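Local coordinates for tapirin (Caldicellulosiruptor hydrothermalis, PDB 6N2C), which binds cellulose, probably through its beta-helical C-terminal domain, and is thought to help the bacterium adhere to plant biomass, at residues 178-183 with 229-234. Numbering follows the deposited sequence.
Sequences SNIFDF and ADNIIV
With CG1 of Ile180 beside its backbone N (chi1 -77°), CG2 is left anti to that N, and the two branches reach different residues of strand 231-234. The contact illustrates how an isoleucine from a 3-10 turn can pack against the outward-facing side chains of a strand in a parallel beta-helix: the turn at 178-181 lies against a strand just past a corner of one coil, where the chain bends at Asp230. The CG1-CD1 arm lies over the flat face of the Asn231 amide, crossing that side chain at roughly ninety degrees, with CD1 resting 3.7 Å from OD1 of Asn231 and CG1 3.8 Å from ND2 of Asn231. Two residues along the strand, the Ile233 side chain projects to the same side as Asn231, and its CD1 meets CG2 of Ile180 at 3.8 Å. Ile452 of helix 451-457 and Phe461 also pack on Ile180. Shortening Ile180 to an alanine is likely to uncover the amide face and leave CD1 of Ile233 without its apolar mate from the turn. Across the face the contact is van der Waals alone; the amide spends its polarity on others. Its ND2 donates to OD1 of Asn206 and to Asp177, just ahead of the turn, while OD1 accepts from Asn251 and from the backbone N of Leu252, so bonds at both ends fix the rotation of the buried amide.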
loop_
_atom_site.group_PDB
_atom_site.type_symbol
_atom_site.label_atom_id
_atom_site.label_comp_id
_atom_site.label_asym_id
_atom_site.label_seq_id
_atom_site.Cartn_x
_atom_site.Cartn_y
_atom_site.Cartn_z
ATOM N N SER A 178 16.684 -2.857 7.593
ATOM C CA SER A 178 17.407 -1.862 8.408
ATOM C C SER A 178 17.765 -0.592 7.672
ATOM O O SER A 178 17.974 0.444 8.313
ATOM C CB SER A 178 18.673 -2.483 9.075
ATOM O OG SER A 178 18.358 -3.587 9.924
ATOM N N ASN A 179 17.830 -0.613 6.345
ATOM C CA ASN A 179 18.004 0.620 5.569
ATOM C C ASN A 179 16.853 1.637 5.733
ATOM O O ASN A 179 17.051 2.792 5.442
ATOM C CB ASN A 179 18.114 0.446 4.087
ATOM C CG ASN A 179 19.341 -0.336 3.646
ATOM O OD1 ASN A 179 19.216 -1.159 2.733
ATOM N ND2 ASN A 179 20.457 -0.093 4.195
ATOM N N ILE A 180 15.689 1.220 6.197
ATOM C CA ILE A 180 14.614 2.170 6.527
ATOM C C ILE A 180 15.106 3.290 7.471
ATOM O O ILE A 180 14.616 4.413 7.430
ATOM C CB ILE A 180 13.347 1.414 6.974
ATOM C CG1 ILE A 180 12.652 0.851 5.700
ATOM C CG2 ILE A 180 12.382 2.298 7.696
ATOM C CD1 ILE A 180 11.642 -0.278 6.009
ATOM N N PHE A 181 16.059 2.927 8.363
ATOM C CA PHE A 181 16.539 3.860 9.377
ATOM C C PHE A 181 17.801 4.549 8.957
ATOM O O PHE A 181 18.321 5.354 9.738
ATOM C CB PHE A 181 16.816 3.101 10.661
ATOM C CG PHE A 181 15.622 2.339 11.133
ATOM C CD1 PHE A 181 14.582 2.955 11.767
ATOM C CD2 PHE A 181 15.499 0.978 10.818
ATOM C CE1 PHE A 181 13.471 2.232 12.131
ATOM C CE2 PHE A 181 14.409 0.264 11.200
ATOM C CZ PHE A 181 13.382 0.884 11.849
ATOM N N ASP A 182 18.254 4.308 7.738
ATOM C CA ASP A 182 19.416 4.971 7.166
ATOM C C ASP A 182 19.018 5.958 6.087
ATOM O O ASP A 182 18.750 5.585 4.899
ATOM C CB ASP A 182 20.361 3.929 6.636
ATOM C CG ASP A 182 21.648 4.499 6.078
ATOM O OD1 ASP A 182 21.710 5.690 5.769
ATOM O OD2 ASP A 182 22.614 3.640 5.851
ATOM N N PHE A 183 19.061 7.253 6.463
ATOM C CA PHE A 183 18.600 8.269 5.506
ATOM C C PHE A 183 19.536 8.585 4.385
ATOM O O PHE A 183 19.263 9.488 3.578
ATOM C CB PHE A 183 17.935 9.453 6.255
ATOM C CG PHE A 183 16.622 9.087 6.815
ATOM C CD1 PHE A 183 15.480 9.228 6.025
ATOM C CD2 PHE A 183 16.556 8.404 8.026
ATOM C CE1 PHE A 183 14.282 8.740 6.495
ATOM C CE2 PHE A 183 15.356 7.961 8.521
ATOM C CZ PHE A 183 14.213 8.116 7.667
ATOM N N ALA A 229 10.311 1.491 -6.166
ATOM C CA ALA A 229 10.956 1.756 -4.848
ATOM C C ALA A 229 11.182 0.502 -4.100
ATOM O O ALA A 229 10.456 -0.454 -4.244
ATOM C CB ALA A 229 10.028 2.661 -4.057
ATOM N N ASP A 230 12.138 0.498 -3.154
ATOM C CA ASP A 230 12.211 -0.546 -2.171
ATOM C C ASP A 230 11.156 -0.395 -1.095
ATOM O O ASP A 230 10.509 -1.360 -0.670
ATOM C CB ASP A 230 13.578 -0.467 -1.400
ATOM C CG ASP A 230 14.805 -0.768 -2.264
ATOM O OD1 ASP A 230 14.652 -1.289 -3.355
ATOM O OD2 ASP A 230 15.912 -0.580 -1.713
ATOM N N ASN A 231 10.993 0.836 -0.603
ATOM C CA ASN A 231 10.071 1.117 0.494
ATOM C C ASN A 231 9.462 2.484 0.286
ATOM O O ASN A 231 10.175 3.407 -0.187
ATOM C CB ASN A 231 10.686 1.088 1.922
ATOM C CG ASN A 231 11.325 -0.260 2.279
ATOM O OD1 ASN A 231 10.634 -1.201 2.620
ATOM N ND2 ASN A 231 12.656 -0.352 2.143
ATOM N N ILE A 232 8.144 2.609 0.610
ATOM C CA ILE A 232 7.459 3.880 0.632
ATOM C C ILE A 232 6.722 4.004 1.905
ATOM O O ILE A 232 5.949 3.120 2.274
ATOM C CB ILE A 232 6.460 4.032 -0.575
ATOM C CG1 ILE A 232 7.144 3.842 -1.921
ATOM C CG2 ILE A 232 5.686 5.345 -0.459
ATOM C CD1 ILE A 232 6.215 3.999 -3.141
ATOM N N ILE A 233 6.974 5.108 2.651
ATOM C CA ILE A 233 6.390 5.304 3.948
ATOM C C ILE A 233 5.732 6.651 4.001
ATOM O O ILE A 233 6.366 7.629 3.782
ATOM C CB ILE A 233 7.459 5.200 5.103
ATOM C CG1 ILE A 233 8.129 3.809 5.043
ATOM C CG2 ILE A 233 6.843 5.591 6.466
ATOM C CD1 ILE A 233 9.340 3.680 5.953
ATOM N N VAL A 234 4.462 6.640 4.330
ATOM C CA VAL A 234 3.643 7.888 4.487
ATOM C C VAL A 234 3.188 7.873 5.906
ATOM O O VAL A 234 2.206 7.224 6.309
ATOM C CB VAL A 234 2.452 7.937 3.521
ATOM C CG1 VAL A 234 1.847 9.341 3.566
ATOM C CG2 VAL A 234 2.933 7.691 2.090
#